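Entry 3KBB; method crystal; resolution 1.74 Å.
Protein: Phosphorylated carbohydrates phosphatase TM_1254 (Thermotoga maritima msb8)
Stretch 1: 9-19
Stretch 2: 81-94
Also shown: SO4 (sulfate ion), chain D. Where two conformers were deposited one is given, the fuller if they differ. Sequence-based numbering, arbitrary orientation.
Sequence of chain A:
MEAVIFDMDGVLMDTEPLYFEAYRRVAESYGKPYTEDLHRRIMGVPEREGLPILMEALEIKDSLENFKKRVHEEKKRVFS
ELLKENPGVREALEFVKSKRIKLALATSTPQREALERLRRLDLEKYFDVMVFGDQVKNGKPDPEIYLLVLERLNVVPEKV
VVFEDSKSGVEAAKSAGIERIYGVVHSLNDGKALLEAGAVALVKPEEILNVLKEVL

Stretch 1 (9-19) DGVLMDTEPLY
Stretch 2 (81-94) ELLKENPGVREALE

The side chain of one asparagine, N86, ties together the turn of the first stretch. Its CB points toward that turn, with chi1 -76° (m) and chi2 -26°. ND2 of N86 donates to V11 O at 2.9 Å and to OD1 of D14 at 3.0 Å, so both amide hydrogens are used. The backbone joins in: N86 N donates to L12 O at 2.8 Å, nearly straight at 173°. D14 is m, chi2 -26°.

One water completes this polar patch. It accepts from D14 N (2.9 Å) and donates to K84 O (2.8 Å) and to N86 OD1 (2.8 Å). N86 OD1 is thus satisfied although D14 OD2, another acceptor, lies 3.3 Å from it.

The CA atoms of the two stretches come closest at M13 and E85, 4.6 Å apart. Both are extended, at phi/psi -162/162 and -64/151. T15 lies nearest L83 and L18 nearest L82, so sequence numbers run in opposite senses along the contact. M13 is selenomethionine, with chi1 p and chi2 m; its CB sits 3.2 Å from K84 O.

Apolar groups flank the polar centre. L12 (m, t) has its CB pointing away, yet its CD2 reaches CG1 of V89 (t) at 3.3 Å, a tight approach. L93 (m, t) is farther, CD1 to L12 CD2 at 4.4 Å. L83 (t, p) has just left the helix. Its CD1 meets M13 CG at 3.8 Å, and its CD2 meets T15 CG2 at 3.8 Å. L18 (m, t) places CD1 4.0 Å from L83 CB and CD2 3.9 Å from L82 CB.

Each stretch is also braced internally. D9 OD1 accepts from T15 N (3.0 Å) and T15 OG1 (2.7 Å), and G10 N donates to M13 O at 2.7 Å. G88 sits at the N-cap position of the helix that begins at V89 and runs on past the stretch. From that helix, R90 NE makes a salt bridge back to E85 OE2 in the preceding loop, at 2.9 Å.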

# COMPACT_ATOMS: atom_id res chain seq x y z
N ASP A 9 -0.37 1.34 -1.13
CA ASP A 9 1.01 1.17 -0.77
C ASP A 9 1.57 -0.07 -1.42
O ASP A 9 1.03 -1.17 -1.27
CB ASP A 9 1.16 1.04 0.72
CG ASP A 9 2.60 0.98 1.12
OD1 ASP A 9 3.24 2.04 1.11
OD2 ASP A 9 3.10 -0.12 1.42
N GLY A 10 2.67 0.12 -2.11
CA GLY A 10 3.31 -0.97 -2.83
C GLY A 10 2.87 -1.05 -4.28
O GLY A 10 3.35 -1.91 -5.03
N VAL A 11 1.95 -0.18 -4.70
CA VAL A 11 1.55 -0.12 -6.09
C VAL A 11 1.70 1.31 -6.55
O VAL A 11 2.48 1.58 -7.43
CB VAL A 11 0.08 -0.61 -6.32
CG1 VAL A 11 -0.28 -0.54 -7.75
CG2 VAL A 11 -0.14 -2.03 -5.75
N LEU A 12 0.98 2.25 -5.92
CA LEU A 12 1.12 3.64 -6.36
C LEU A 12 2.43 4.31 -5.89
O LEU A 12 3.00 5.16 -6.59
CB LEU A 12 -0.10 4.44 -5.89
CG LEU A 12 -1.48 3.96 -6.32
CD1 LEU A 12 -2.49 5.03 -5.81
CD2 LEU A 12 -1.59 3.82 -7.80
N MSE A 13 2.87 3.91 -4.69
CA MSE A 13 4.13 4.35 -4.14
C MSE A 13 4.47 3.36 -3.02
O MSE A 13 3.62 2.58 -2.59
CB MSE A 13 4.05 5.80 -3.65
CG MSE A 13 3.24 6.04 -2.40
SE MSE A 13 1.31 5.67 -2.45
CE MSE A 13 1.52 4.70 -0.81
N ASP A 14 5.75 3.35 -2.64
CA ASP A 14 6.23 2.33 -1.69
C ASP A 14 6.80 2.96 -0.41
O ASP A 14 7.85 3.61 -0.43
CB ASP A 14 7.35 1.48 -2.32
CG ASP A 14 6.95 0.82 -3.62
OD1 ASP A 14 5.76 0.57 -3.85
OD2 ASP A 14 7.87 0.53 -4.41
N THR A 15 6.12 2.77 0.71
CA THR A 15 6.62 3.34 1.98
C THR A 15 7.59 2.42 2.69
O THR A 15 8.46 2.90 3.45
CB THR A 15 5.50 3.69 2.96
OG1 THR A 15 4.75 2.51 3.28
CG2 THR A 15 4.59 4.80 2.37
N GLU A 16 7.41 1.11 2.46
CA GLU A 16 8.20 0.10 3.20
C GLU A 16 9.69 0.40 3.16
O GLU A 16 10.34 0.34 4.20
CB GLU A 16 7.89 -1.34 2.75
CG GLU A 16 8.52 -2.45 3.67
CD GLU A 16 9.93 -2.89 3.26
OE1 GLU A 16 10.39 -2.55 2.15
OE2 GLU A 16 10.58 -3.60 4.07
N PRO A 17 10.24 0.74 1.97
CA PRO A 17 11.69 1.01 1.92
C PRO A 17 12.15 2.23 2.73
O PRO A 17 13.35 2.36 2.99
CB PRO A 17 11.95 1.28 0.44
CG PRO A 17 10.84 0.64 -0.26
CD PRO A 17 9.66 0.83 0.62
N LEU A 18 11.23 3.11 3.09
CA LEU A 18 11.60 4.30 3.88
C LEU A 18 11.52 4.11 5.37
O LEU A 18 11.83 5.04 6.12
CB LEU A 18 10.73 5.49 3.50
CG LEU A 18 10.73 5.90 2.02
CD1 LEU A 18 9.72 7.00 1.76
CD2 LEU A 18 12.10 6.33 1.61
N TYR A 19 11.06 2.94 5.81
CA TYR A 19 10.94 2.70 7.25
C TYR A 19 12.29 2.73 7.95
O TYR A 19 12.37 3.20 9.08
CB TYR A 19 10.21 1.39 7.51
CG TYR A 19 8.72 1.63 7.63
CD1 TYR A 19 7.99 2.10 6.54
CD2 TYR A 19 8.06 1.39 8.82
CE1 TYR A 19 6.62 2.34 6.63
CE2 TYR A 19 6.69 1.65 8.95
CZ TYR A 19 5.99 2.10 7.83
OH TYR A 19 4.64 2.33 7.95
N GLU A 81 9.75 14.04 2.61
CA GLU A 81 10.99 14.28 1.86
C GLU A 81 11.18 13.29 0.70
O GLU A 81 11.53 13.68 -0.42
CB GLU A 81 12.21 14.27 2.78
CG GLU A 81 13.48 14.91 2.15
CD GLU A 81 14.79 14.48 2.81
OE1 GLU A 81 14.85 14.38 4.07
OE2 GLU A 81 15.77 14.24 2.06
N LEU A 82 10.95 12.01 0.96
CA LEU A 82 11.46 10.97 0.05
C LEU A 82 10.42 10.11 -0.65
O LEU A 82 10.78 9.33 -1.54
CB LEU A 82 12.48 10.08 0.78
CG LEU A 82 13.82 10.73 1.17
CD1 LEU A 82 14.55 9.82 2.15
CD2 LEU A 82 14.70 11.04 -0.04
N LEU A 83 9.16 10.20 -0.24
CA LEU A 83 8.14 9.34 -0.85
C LEU A 83 7.78 9.92 -2.21
O LEU A 83 7.43 11.08 -2.30
CB LEU A 83 6.90 9.20 0.03
CG LEU A 83 5.84 8.16 -0.39
CD1 LEU A 83 6.44 6.74 -0.49
CD2 LEU A 83 4.69 8.16 0.57
N LYS A 84 7.91 9.10 -3.25
CA LYS A 84 7.59 9.51 -4.60
C LYS A 84 6.67 8.46 -5.20
O LYS A 84 6.65 7.31 -4.76
CB LYS A 84 8.87 9.60 -5.43
CG LYS A 84 9.94 10.53 -4.86
CD LYS A 84 9.49 11.99 -4.88
CE LYS A 84 10.41 12.86 -4.04
NZ LYS A 84 9.67 14.06 -3.55
N GLU A 85 5.93 8.84 -6.22
CA GLU A 85 5.12 7.89 -6.94
C GLU A 85 6.02 6.86 -7.62
O GLU A 85 7.18 7.16 -7.97
CB GLU A 85 4.29 8.65 -7.99
CG GLU A 85 5.14 9.25 -9.10
CD GLU A 85 4.44 10.42 -9.78
OE1 GLU A 85 4.43 11.52 -9.21
OE2 GLU A 85 3.94 10.25 -10.90
N ASN A 86 5.51 5.64 -7.81
CA ASN A 86 6.26 4.63 -8.57
C ASN A 86 6.27 5.00 -10.06
O ASN A 86 5.29 5.54 -10.59
CB ASN A 86 5.67 3.25 -8.39
CG ASN A 86 6.03 2.66 -7.05
OD1 ASN A 86 7.07 3.02 -6.49
ND2 ASN A 86 5.22 1.72 -6.56
N PRO A 87 7.38 4.66 -10.76
CA PRO A 87 7.43 4.99 -12.19
C PRO A 87 6.30 4.32 -12.98
O PRO A 87 6.01 3.13 -12.78
CB PRO A 87 8.80 4.44 -12.64
CG PRO A 87 9.25 3.46 -11.54
CD PRO A 87 8.63 4.01 -10.28
N GLY A 88 5.70 5.08 -13.89
CA GLY A 88 4.68 4.57 -14.82
C GLY A 88 3.27 4.53 -14.25
O GLY A 88 2.30 4.34 -14.99
N VAL A 89 3.15 4.71 -12.93
CA VAL A 89 1.82 4.59 -12.34
C VAL A 89 0.88 5.76 -12.73
O VAL A 89 -0.31 5.56 -13.05
CB VAL A 89 1.93 4.38 -10.81
CG1 VAL A 89 0.58 4.52 -10.16
CG2 VAL A 89 2.54 3.03 -10.55
N ARG A 90 1.41 6.98 -12.74
CA ARG A 90 0.59 8.11 -13.19
C ARG A 90 0.04 7.89 -14.61
O ARG A 90 -1.14 8.12 -14.85
CB ARG A 90 1.35 9.42 -13.04
CG ARG A 90 0.51 10.66 -13.30
CD ARG A 90 1.34 11.92 -13.12
NE ARG A 90 1.86 12.02 -11.75
CZ ARG A 90 1.18 12.59 -10.75
NH1 ARG A 90 -0.03 13.09 -10.95
NH2 ARG A 90 1.71 12.62 -9.54
N GLU A 91 0.88 7.37 -15.52
CA GLU A 91 0.50 7.16 -16.92
C GLU A 91 -0.62 6.11 -17.00
O GLU A 91 -1.51 6.15 -17.86
CB GLU A 91 1.73 6.70 -17.74
CG GLU A 91 1.86 7.39 -19.11
CD GLU A 91 3.06 6.92 -19.97
OE1 GLU A 91 4.16 6.68 -19.41
OE2 GLU A 91 2.88 6.81 -21.22
N ALA A 92 -0.54 5.13 -16.10
CA ALA A 92 -1.52 4.08 -16.02
C ALA A 92 -2.85 4.64 -15.53
O ALA A 92 -3.89 4.31 -16.10
CB ALA A 92 -1.04 2.99 -15.08
N LEU A 93 -2.82 5.49 -14.50
CA LEU A 93 -4.06 6.12 -14.01
C LEU A 93 -4.66 7.03 -15.09
O LEU A 93 -5.88 7.00 -15.34
CB LEU A 93 -3.80 6.92 -12.73
CG LEU A 93 -3.25 6.14 -11.53
CD1 LEU A 93 -3.03 7.11 -10.38
CD2 LEU A 93 -4.25 5.10 -11.15
N GLU A 94 -3.80 7.81 -15.72
CA GLU A 94 -4.24 8.66 -16.85
C GLU A 94 -4.88 7.82 -17.96
O GLU A 94 -5.91 8.20 -18.52
CB GLU A 94 -3.06 9.47 -17.36
CG GLU A 94 -2.66 10.61 -16.46
CD GLU A 94 -1.39 11.29 -16.91
OE1 GLU A 94 -0.68 10.71 -17.78
OE2 GLU A 94 -1.08 12.38 -16.39
S SO4 D . -2.35 -0.81 1.76
O1 SO4 D . -2.36 0.19 0.67
O2 SO4 D . -1.10 -1.57 1.74
O3 SO4 D . -2.34 -0.13 3.07
O4 SO4 D . -3.48 -1.81 1.68
O HOH W 1 7.61 4.74 -4.31